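Local coordinates for quinone oxidoreductase (Coxiella burnetii, PDB 3TQH), which probably reduces quinones with electrons from NADPH, which it holds in a Rossmann-type nucleotide-binding domain joined to a GroES-like domain, at residues S185-A190 / H311-L316; F191-A194 / Q199-N202; Y73-E78 / D117-K122. All coordinates share one frame; numbering follows the deposited sequence.

Contact 1. Residues S185-A190 / H311-L316; sequences SKRNHA and HVRGKL. With NDP (NADPH dihydro-nicotinamide-adenine-dinucleotide phosphate), chain B.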
loop_
_atom_site.group_PDB
_atom_site.type_symbol
_atom_site.label_atom_id
_atom_site.label_comp_id
_atom_site.label_asym_id
_atom_site.label_seq_id
_atom_site.Cartn_x
_atom_site.Cartn_y
_atom_site.Cartn_z
ATOM N N SER A 185 8.553 14.021 9.459
ATOM C CA SER A 185 9.815 14.501 10.040
ATOM C C SER A 185 10.334 15.725 9.293
ATOM O O SER A 185 10.038 15.908 8.114
ATOM C CB SER A 185 10.889 13.408 9.981
ATOM O OG SER A 185 10.520 12.302 10.780
ATOM N N LYS A 186 11.112 16.549 9.988
ATOM C CA LYS A 186 11.805 17.685 9.376
ATOM C C LYS A 186 12.571 17.234 8.135
ATOM O O LYS A 186 12.598 17.928 7.118
ATOM C CB LYS A 186 12.776 18.324 10.384
ATOM C CG LYS A 186 13.562 19.518 9.846
ATOM C CD LYS A 186 14.588 20.030 10.866
ATOM C CE LYS A 186 15.602 20.986 10.225
ATOM N NZ LYS A 186 16.761 21.291 11.118
ATOM N N ARG A 187 13.186 16.059 8.248
ATOM C CA ARG A 187 13.938 15.417 7.170
ATOM C C ARG A 187 13.143 15.222 5.865
ATOM O O ARG A 187 13.731 15.203 4.781
ATOM C CB ARG A 187 14.447 14.057 7.676
ATOM C CG ARG A 187 15.165 13.224 6.649
ATOM C CD ARG A 187 15.678 11.923 7.231
ATOM N NE ARG A 187 16.568 11.262 6.272
ATOM C CZ ARG A 187 17.851 11.571 6.085
ATOM N NH1 ARG A 187 18.437 12.530 6.798
ATOM N NH2 ARG A 187 18.562 10.907 5.180
ATOM N N ASN A 188 11.823 15.065 5.974
ATOM C CA ASN A 188 10.960 14.840 4.804
ATOM C C ASN A 188 10.188 16.087 4.327
ATOM O O ASN A 188 9.468 16.026 3.337
ATOM C CB ASN A 188 9.978 13.702 5.102
ATOM C CG ASN A 188 10.664 12.355 5.257
ATOM O OD1 ASN A 188 10.360 11.598 6.174
ATOM N ND2 ASN A 188 11.575 12.041 4.353
ATOM N N HIS A 189 10.360 17.208 5.020
ATOM C CA HIS A 189 9.673 18.470 4.711
ATOM C C HIS A 189 9.878 18.870 3.244
ATOM O O HIS A 189 8.909 19.019 2.494
ATOM C CB HIS A 189 10.199 19.552 5.666
ATOM C CG HIS A 189 9.555 20.898 5.524
ATOM N ND1 HIS A 189 9.935 21.813 4.563
ATOM C CD2 HIS A 189 8.618 21.521 6.282
ATOM C CE1 HIS A 189 9.228 22.922 4.707
ATOM N NE2 HIS A 189 8.423 22.771 5.744
ATOM N N ALA A 190 11.140 19.014 2.841
ATOM C CA ALA A 190 11.501 19.409 1.473
ATOM C C ALA A 190 10.987 18.424 0.413
ATOM O O ALA A 190 10.527 18.828 -0.654
ATOM C CB ALA A 190 13.012 19.565 1.356
ATOM N N HIS A 311 9.393 4.391 9.361
ATOM C CA HIS A 311 9.991 5.607 8.810
ATOM C C HIS A 311 10.527 5.449 7.374
ATOM O O HIS A 311 11.382 6.208 6.926
ATOM C CB HIS A 311 11.042 6.140 9.782
ATOM C CG HIS A 311 10.443 6.672 11.045
ATOM N ND1 HIS A 311 10.615 6.066 12.270
ATOM C CD2 HIS A 311 9.612 7.717 11.258
ATOM C CE1 HIS A 311 9.940 6.735 13.189
ATOM N NE2 HIS A 311 9.325 7.742 12.599
ATOM N N VAL A 312 9.981 4.491 6.642
ATOM C CA VAL A 312 10.326 4.345 5.239
ATOM C C VAL A 312 9.725 5.503 4.442
ATOM O O VAL A 312 8.542 5.812 4.577
ATOM C CB VAL A 312 9.826 3.007 4.659
ATOM C CG1 VAL A 312 10.045 2.965 3.165
ATOM C CG2 VAL A 312 10.537 1.858 5.320
ATOM N N ARG A 313 10.563 6.153 3.638
ATOM C CA ARG A 313 10.108 7.149 2.680
ATOM C C ARG A 313 9.767 6.387 1.409
ATOM O O ARG A 313 10.582 5.599 0.927
ATOM C CB ARG A 313 11.207 8.177 2.406
ATOM C CG ARG A 313 10.796 9.282 1.450
ATOM C CD ARG A 313 11.987 9.996 0.837
ATOM N NE ARG A 313 12.636 10.893 1.786
ATOM C CZ ARG A 313 13.423 11.913 1.446
ATOM N NH1 ARG A 313 13.681 12.179 0.168
ATOM N NH2 ARG A 313 13.954 12.681 2.390
ATOM N N GLY A 314 8.564 6.596 0.883
ATOM C CA GLY A 314 8.119 5.893 -0.324
ATOM C C GLY A 314 7.999 4.384 -0.165
ATOM O O GLY A 314 7.408 3.896 0.802
ATOM N N LYS A 315 8.573 3.644 -1.112
ATOM C CA LYS A 315 8.374 2.199 -1.201
ATOM C C LYS A 315 9.678 1.427 -1.135
ATOM O O LYS A 315 10.701 1.871 -1.665
ATOM C CB LYS A 315 7.671 1.843 -2.514
ATOM C CG LYS A 315 6.220 2.294 -2.626
ATOM C CD LYS A 315 5.292 1.623 -1.616
ATOM C CE LYS A 315 5.185 0.112 -1.814
ATOM N NZ LYS A 315 4.160 -0.489 -0.912
ATOM N N LEU A 316 9.627 0.275 -0.464
ATOM C CA LEU A 316 10.679 -0.728 -0.541
ATOM C C LEU A 316 10.197 -1.779 -1.526
ATOM O O LEU A 316 8.995 -2.070 -1.589
ATOM C CB LEU A 316 10.937 -1.377 0.823
ATOM C CG LEU A 316 11.263 -0.466 2.010
ATOM C CD1 LEU A 316 11.468 -1.311 3.263
ATOM C CD2 LEU A 316 12.484 0.399 1.729
HETATM P PA NDP B . 4.552 3.300 5.581
HETATM O O1A NDP B . 5.354 2.386 6.416
HETATM O O2A NDP B . 5.061 3.357 4.197
HETATM O O5B NDP B . 4.573 4.782 6.203
HETATM C C5B NDP B . 5.781 5.284 6.740
HETATM C C4B NDP B . 5.652 6.778 6.994
HETATM O O4B NDP B . 4.912 6.989 8.178
HETATM C C3B NDP B . 6.982 7.495 7.192
HETATM O O3B NDP B . 7.264 8.291 6.061
HETATM C C2B NDP B . 6.801 8.335 8.452
HETATM O O2B NDP B . 7.161 9.687 8.268
HETATM C C1B NDP B . 5.313 8.219 8.734
HETATM N N9A NDP B . 4.954 8.239 10.160
HETATM C C8A NDP B . 5.302 7.316 11.114
HETATM N N7A NDP B . 4.750 7.683 12.289
HETATM C C5A NDP B . 4.055 8.823 12.099
HETATM C C6A NDP B . 3.316 9.611 12.971
HETATM N N6A NDP B . 3.214 9.264 14.243
HETATM N N1A NDP B . 2.702 10.751 12.503
HETATM C C2A NDP B . 2.823 11.096 11.164
HETATM N N3A NDP B . 3.554 10.307 10.293
HETATM C C4A NDP B . 4.167 9.185 10.762
HETATM O O3 NDP B . 2.996 2.883 5.618
HETATM P PN NDP B . 1.954 2.909 4.385
HETATM O O1N NDP B . 2.264 1.791 3.469
HETATM O O2N NDP B . 1.794 4.260 3.826
HETATM O O5D NDP B . 0.608 2.531 5.177
HETATM C C5D NDP B . 0.164 3.280 6.292
HETATM C C4D NDP B . -0.868 2.475 7.075
HETATM O O4D NDP B . -1.992 2.198 6.260
HETATM C C3D NDP B . -0.301 1.141 7.538
HETATM O O3D NDP B . -0.659 0.921 8.883
HETATM C C2D NDP B . -0.932 0.125 6.611
HETATM O O2D NDP B . -1.079 -1.148 7.214
HETATM C C1D NDP B . -2.261 0.804 6.261
HETATM N N1N NDP B . -2.855 0.400 4.966
HETATM C C2N NDP B . -4.174 0.019 4.961
HETATM C C3N NDP B . -4.811 -0.433 3.808
HETATM C C7N NDP B . -6.254 -0.846 3.820
HETATM O O7N NDP B . -6.835 -1.308 2.619
HETATM N N7N NDP B . -6.952 -0.779 4.953
HETATM C C4N NDP B . -4.012 -0.502 2.537
HETATM C C5N NDP B . -2.584 -0.062 2.606
HETATM C C6N NDP B . -2.079 0.373 3.828
HETATM P P2B NDP B . 8.483 10.300 8.954
HETATM O O1X NDP B . 8.749 11.651 8.339
HETATM O O2X NDP B . 9.668 9.402 8.693
HETATM O O3X NDP B . 8.309 10.470 10.439
#
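Asn188 and Arg313 meet beside the 2'-phosphate of NADPH, at the C-terminal end of strand 179-184 in the Rossmann-type fold, where helix 186-195 begins. Their side chains run past each other in opposite directions, amide and guanidinium planes 71° apart. As modelled, Asn188 ND2 lies 3.0 Å from Arg313 NE, though which end of the amide points there is uncertain. Arg313 NH2 also comes within 3.5 Å of the carbonyl Arg187 O.

Both segments close round the phosphate. Ser185 grips it twice: the amide Ser185 N gives a short, nearly straight bond to NDP O1X (2.6 Å, 169°), and Ser185 OG donates to NDP O3X at 2.9 Å. The hydroxyl lies beside its own backbone N (chi1 -64°), which lets one small residue present two donors to one phosphate. A small, neutral serine is consistent with a site for the 2'-phosphate; Rossmann dehydrogenases that use NAD often carry an acidic residue at this strand end. From the second segment the imidazole of His311 brings its edge, with the phosphorus in its plane; His311 CD2 comes within 3.1 Å of NDP O2X.

Further out, Asn188 N bonds to Ser185 O at 2.9 Å, shaping the turn that presents Ser185, and a weak bond links Ser185 OG to His204 NE2. Arg313 extends from the loop with CG anti to its N before bending at its third torsion. Arginine suits the position because its long chain spans from loop to helix, where its cation makes a cation-pi contact with Phe191. The adenosine ribose is tied down as well: hydroxyl NDP O3B donates to the carbonyl Val312 O at 3.2 Å.

Contact 2. Residues F191-A194 / Q199-N202; sequences FLKA and QCIN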
loop_
_atom_site.group_PDB
_atom_site.type_symbol
_atom_site.label_atom_id
_atom_site.label_comp_id
_atom_site.label_asym_id
_atom_site.label_seq_id
_atom_site.Cartn_x
_atom_site.Cartn_y
_atom_site.Cartn_z
ATOM N N PHE A 191 11.071 17.133 0.715
ATOM C CA PHE A 191 10.563 16.084 -0.166
ATOM C C PHE A 191 9.061 16.257 -0.428
ATOM O O PHE A 191 8.607 16.193 -1.567
ATOM C CB PHE A 191 10.860 14.714 0.464
ATOM C CG PHE A 191 10.279 13.546 -0.278
ATOM C CD1 PHE A 191 10.903 13.044 -1.410
ATOM C CD2 PHE A 191 9.125 12.919 0.178
ATOM C CE1 PHE A 191 10.372 11.942 -2.094
ATOM C CE2 PHE A 191 8.590 11.820 -0.499
ATOM C CZ PHE A 191 9.217 11.336 -1.635
ATOM N N LEU A 192 8.300 16.498 0.633
ATOM C CA LEU A 192 6.848 16.595 0.523
ATOM C C LEU A 192 6.379 17.916 -0.095
ATOM O O LEU A 192 5.387 17.943 -0.820
ATOM C CB LEU A 192 6.199 16.372 1.895
ATOM C CG LEU A 192 6.414 14.973 2.472
ATOM C CD1 LEU A 192 5.787 14.856 3.867
ATOM C CD2 LEU A 192 5.860 13.901 1.527
ATOM N N LYS A 193 7.087 19.004 0.187
ATOM C CA LYS A 193 6.800 20.286 -0.461
ATOM C C LYS A 193 6.913 20.129 -1.971
ATOM O O LYS A 193 6.014 20.542 -2.712
ATOM C CB LYS A 193 7.749 21.381 0.026
ATOM C CG LYS A 193 7.420 21.908 1.425
ATOM C CD LYS A 193 6.462 23.098 1.385
ATOM C CE LYS A 193 6.262 23.704 2.767
ATOM N NZ LYS A 193 5.713 25.092 2.690
ATOM N N ALA A 194 8.002 19.502 -2.413
ATOM C CA ALA A 194 8.251 19.270 -3.840
ATOM C C ALA A 194 7.184 18.391 -4.513
ATOM O O ALA A 194 6.945 18.528 -5.714
ATOM C CB ALA A 194 9.645 18.674 -4.047
ATOM N N GLN A 199 1.693 22.701 3.333
ATOM C CA GLN A 199 2.197 22.774 4.702
ATOM C C GLN A 199 2.656 21.393 5.150
ATOM O O GLN A 199 1.924 20.412 5.010
ATOM C CB GLN A 199 1.105 23.295 5.642
ATOM C CG GLN A 199 1.526 23.446 7.105
ATOM C CD GLN A 199 0.407 23.993 7.983
ATOM O OE1 GLN A 199 -0.754 24.018 7.580
ATOM N NE2 GLN A 199 0.756 24.432 9.188
ATOM N N CYS A 200 3.873 21.325 5.681
ATOM C CA CYS A 200 4.387 20.110 6.295
ATOM C C CYS A 200 4.610 20.338 7.782
ATOM O O CYS A 200 5.511 21.074 8.173
ATOM C CB CYS A 200 5.695 19.711 5.641
ATOM S SG CYS A 200 5.502 19.398 3.917
ATOM N N ILE A 201 3.789 19.700 8.602
ATOM C CA ILE A 201 3.868 19.856 10.052
ATOM C C ILE A 201 4.882 18.873 10.635
ATOM O O ILE A 201 4.786 17.667 10.407
ATOM C CB ILE A 201 2.496 19.612 10.720
ATOM C CG1 ILE A 201 1.432 20.533 10.106
ATOM C CG2 ILE A 201 2.595 19.827 12.228
ATOM C CD1 ILE A 201 0.033 20.261 10.589
ATOM N N ASN A 202 5.858 19.395 11.371
ATOM C CA ASN A 202 6.809 18.563 12.095
ATOM C C ASN A 202 6.145 18.053 13.358
ATOM O O ASN A 202 6.084 18.762 14.366
ATOM C CB ASN A 202 8.083 19.342 12.439
ATOM C CG ASN A 202 9.115 18.484 13.151
ATOM O OD1 ASN A 202 8.841 17.343 13.529
ATOM N ND2 ASN A 202 10.310 19.027 13.337
#
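Leu192 and Lys193 form a small, mainly apolar helix-to-strand contact with Cys200, at the outer edge of the parallel sheet of the nucleotide-binding domain. The thiol is the shared point of attachment. Cys200 SG lies 3.7 Å from Leu192 CB and 4.0 Å from Lys193 CG, so it touches the bases of two consecutive helix side chains and neither of their ends. Its direction follows from chi1 (-60°), which sets SG anti to the carbonyl carbon, on a CB that already faces the helix. Cysteine suits this place, being compact and only weakly polar: the backbones come close here, with Lys193 CA 7.2 Å from Cys200 CA, and no hydrogen bond crosses between the segments.

The helix is the connection of a beta-alpha-beta unit, strand 179-184, helix 186-195, strand 199-202, and the contact joins the last two elements across their short turn. Strand 199-202 is an outermost strand of the sheet, with strand 179-184 as its parallel neighbour. Side chains alternate along it: Cys200 faces this helix, while Gln199 and Ile201 turn to the other side of the sheet, where both reach toward helix 208-211.

Beyond CB the two helix residues part. Leu192 is buried; its side chain packs on Thr182 and Ala184 of the neighbouring strand, touches what is probably the glycine-rich Rossmann motif, and lies about 6 Å from the NADPH. A leucine can therefore serve both strands from one helix position. Lys193 is exposed, and its chain bends at chi2 (-90°), right where CG meets the sulfur. That CG gives the sulfur an apolar neighbour, while Lys193 NZ continues to a hydrogen bond with the carbonyl Glu198 O, just before the strand.

Contact 3. Residues Y73-E78 / D117-K122; sequences YDFSGE and DTIIQK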
loop_
_atom_site.group_PDB
_atom_site.type_symbol
_atom_site.label_atom_id
_atom_site.label_comp_id
_atom_site.label_asym_id
_atom_site.label_seq_id
_atom_site.Cartn_x
_atom_site.Cartn_y
_atom_site.Cartn_z
ATOM N N TYR A 73 1.634 -9.108 -1.349
ATOM C CA TYR A 73 0.464 -9.089 -2.228
ATOM C C TYR A 73 0.738 -8.423 -3.583
ATOM O O TYR A 73 0.080 -8.751 -4.562
ATOM C CB TYR A 73 -0.695 -8.352 -1.551
ATOM C CG TYR A 73 -1.204 -8.969 -0.261
ATOM C CD1 TYR A 73 -1.752 -10.250 -0.236
ATOM C CD2 TYR A 73 -1.178 -8.251 0.929
ATOM C CE1 TYR A 73 -2.234 -10.805 0.952
ATOM C CE2 TYR A 73 -1.662 -8.791 2.113
ATOM C CZ TYR A 73 -2.186 -10.061 2.121
ATOM O OH TYR A 73 -2.659 -10.581 3.311
ATOM N N ASP A 74 1.686 -7.485 -3.626
ATOM C CA ASP A 74 1.960 -6.684 -4.813
ATOM C C ASP A 74 3.005 -7.376 -5.666
ATOM O O ASP A 74 4.039 -7.808 -5.143
ATOM C CB ASP A 74 2.537 -5.320 -4.422
ATOM C CG ASP A 74 1.504 -4.358 -3.867
ATOM O OD1 ASP A 74 0.298 -4.702 -3.820
ATOM O OD2 ASP A 74 1.912 -3.233 -3.482
ATOM N N PHE A 75 2.765 -7.459 -6.973
ATOM C CA PHE A 75 3.730 -8.105 -7.853
ATOM C C PHE A 75 3.718 -7.567 -9.274
ATOM O O PHE A 75 2.772 -6.928 -9.721
ATOM C CB PHE A 75 3.486 -9.620 -7.905
ATOM C CG PHE A 75 2.399 -10.019 -8.862
ATOM C CD1 PHE A 75 1.079 -10.098 -8.440
ATOM C CD2 PHE A 75 2.693 -10.284 -10.191
ATOM C CE1 PHE A 75 0.079 -10.455 -9.329
ATOM C CE2 PHE A 75 1.705 -10.631 -11.081
ATOM C CZ PHE A 75 0.395 -10.718 -10.654
ATOM N N SER A 76 4.782 -7.909 -9.980
ATOM C CA SER A 76 5.003 -7.512 -11.351
ATOM C C SER A 76 5.741 -8.684 -12.000
ATOM O O SER A 76 6.606 -9.289 -11.368
ATOM C CB SER A 76 5.868 -6.255 -11.348
ATOM O OG SER A 76 5.932 -5.672 -12.623
ATOM N N GLY A 77 5.390 -9.027 -13.237
ATOM C CA GLY A 77 6.018 -10.175 -13.902
ATOM C C GLY A 77 5.444 -10.619 -15.239
ATOM O O GLY A 77 4.684 -9.895 -15.880
ATOM N N GLU A 78 5.822 -11.828 -15.650
ATOM C CA GLU A 78 5.452 -12.379 -16.955
ATOM C C GLU A 78 4.570 -13.619 -16.787
ATOM O O GLU A 78 4.858 -14.478 -15.949
ATOM C CB GLU A 78 6.717 -12.737 -17.741
ATOM C CG GLU A 78 6.470 -13.185 -19.189
ATOM C CD GLU A 78 7.748 -13.635 -19.912
ATOM O OE1 GLU A 78 8.782 -13.868 -19.234
ATOM O OE2 GLU A 78 7.715 -13.762 -21.165
ATOM N N ASP A 117 -8.703 -11.211 -12.883
ATOM C CA ASP A 117 -9.481 -10.130 -12.282
ATOM C C ASP A 117 -8.640 -9.254 -11.362
ATOM O O ASP A 117 -9.033 -8.130 -11.066
ATOM C CB ASP A 117 -10.672 -10.702 -11.501
ATOM C CG ASP A 117 -11.630 -11.495 -12.391
ATOM O OD1 ASP A 117 -12.206 -10.910 -13.339
ATOM O OD2 ASP A 117 -11.807 -12.708 -12.140
ATOM N N THR A 118 -7.490 -9.759 -10.909
ATOM C CA THR A 118 -6.618 -8.992 -10.005
ATOM C C THR A 118 -5.266 -8.608 -10.635
ATOM O O THR A 118 -4.288 -8.381 -9.923
ATOM C CB THR A 118 -6.400 -9.728 -8.660
ATOM O OG1 THR A 118 -5.569 -10.879 -8.863
ATOM C CG2 THR A 118 -7.748 -10.148 -8.055
ATOM N N ILE A 119 -5.226 -8.520 -11.964
ATOM C CA ILE A 119 -4.047 -8.014 -12.675
ATOM C C ILE A 119 -4.453 -7.086 -13.813
ATOM O O ILE A 119 -5.613 -7.058 -14.210
ATOM C CB ILE A 119 -3.173 -9.157 -13.269
ATOM C CG1 ILE A 119 -3.938 -9.946 -14.339
ATOM C CG2 ILE A 119 -2.700 -10.089 -12.171
ATOM C CD1 ILE A 119 -3.036 -10.587 -15.377
ATOM N N ILE A 120 -3.488 -6.319 -14.312
ATOM C CA ILE A 120 -3.625 -5.624 -15.596
ATOM C C ILE A 120 -2.340 -5.794 -16.417
ATOM O O ILE A 120 -1.322 -6.251 -15.897
ATOM C CB ILE A 120 -3.975 -4.114 -15.427
ATOM C CG1 ILE A 120 -2.856 -3.351 -14.713
ATOM C CG2 ILE A 120 -5.289 -3.946 -14.665
ATOM C CD1 ILE A 120 -2.961 -1.846 -14.875
ATOM N N GLN A 121 -2.400 -5.437 -17.697
ATOM C CA GLN A 121 -1.207 -5.398 -18.545
ATOM C C GLN A 121 -0.320 -4.271 -18.038
ATOM O O GLN A 121 -0.799 -3.155 -17.852
ATOM C CB GLN A 121 -1.575 -5.121 -20.008
ATOM C CG GLN A 121 -2.482 -6.158 -20.670
ATOM C CD GLN A 121 -1.801 -7.504 -20.867
ATOM O OE1 GLN A 121 -0.692 -7.584 -21.403
ATOM N NE2 GLN A 121 -2.464 -8.570 -20.435
ATOM N N LYS A 122 0.956 -4.561 -17.787
ATOM C CA LYS A 122 1.929 -3.510 -17.487
ATOM C C LYS A 122 2.138 -2.658 -18.737
ATOM O O LYS A 122 2.378 -3.187 -19.819
ATOM C CB LYS A 122 3.273 -4.096 -17.033
ATOM C CG LYS A 122 4.320 -3.032 -16.663
ATOM C CD LYS A 122 5.720 -3.606 -16.414
ATOM C CE LYS A 122 6.481 -3.937 -17.699
ATOM N NZ LYS A 122 6.738 -2.747 -18.550
#
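Phe75 and Ile119 make the apolar half of this buried contact in the GroES-like domain, and their two strands are not sheet neighbours. Strand 94-98 pairs antiparallel with both 74-82 and 119-121, and in keeping with this Phe75 CA and Ile119 CA are 9.2 Å apart. The side chains bridge that gap. Methyl Ile119 CG2 approaches the rim of the ring near its plane, 3.5 Å from Phe75 CZ, so this is an edge contact and not a CH-pi one. Phe75 CG sits between the backbone N and carbonyl carbon (chi1 82°), which carries the ring across toward Ile119. The ring also touches Ile38 and Cys107, so a large flat apolar residue suits this buried site; beta-branched isoleucine suits an extended strand and packs on Val95 and Met36.

Ser76 and Lys122, the latter just after its strand, supply the mixed contact. Small serine lets the backbone lie close to helix 128-133, touching Ala131 and Ala132, while its OG bonds to Phe128 O. The long lysine chain passes beside it, carrying NZ on to Leu126 O and a cation-pi contact with Phe128; Ser76 OG stands 4.3 Å from Lys122 CD.

Overall arrangement
Contacts 1 and 2 are neighbours, their centres 10 Å apart, both drawing on helix 186-195, one on its start and one on its later part: Ser185, just before the helix, binds the 2'-phosphate of NADPH, and the later part is fastened to the outer strand. They touch directly, His189 CD2 lying 3.5 Å from Cys200 CB. Contact 3 belongs to the GroES-like domain on the other side of the chain's centre, with its centre about 27 Å from that of contact 1 and about 32 Å from that of contact 2. Strand 315-319 nevertheless joins the sheet that contains strand 74-82, so the segment 311-316 leads from the cofactor toward that domain.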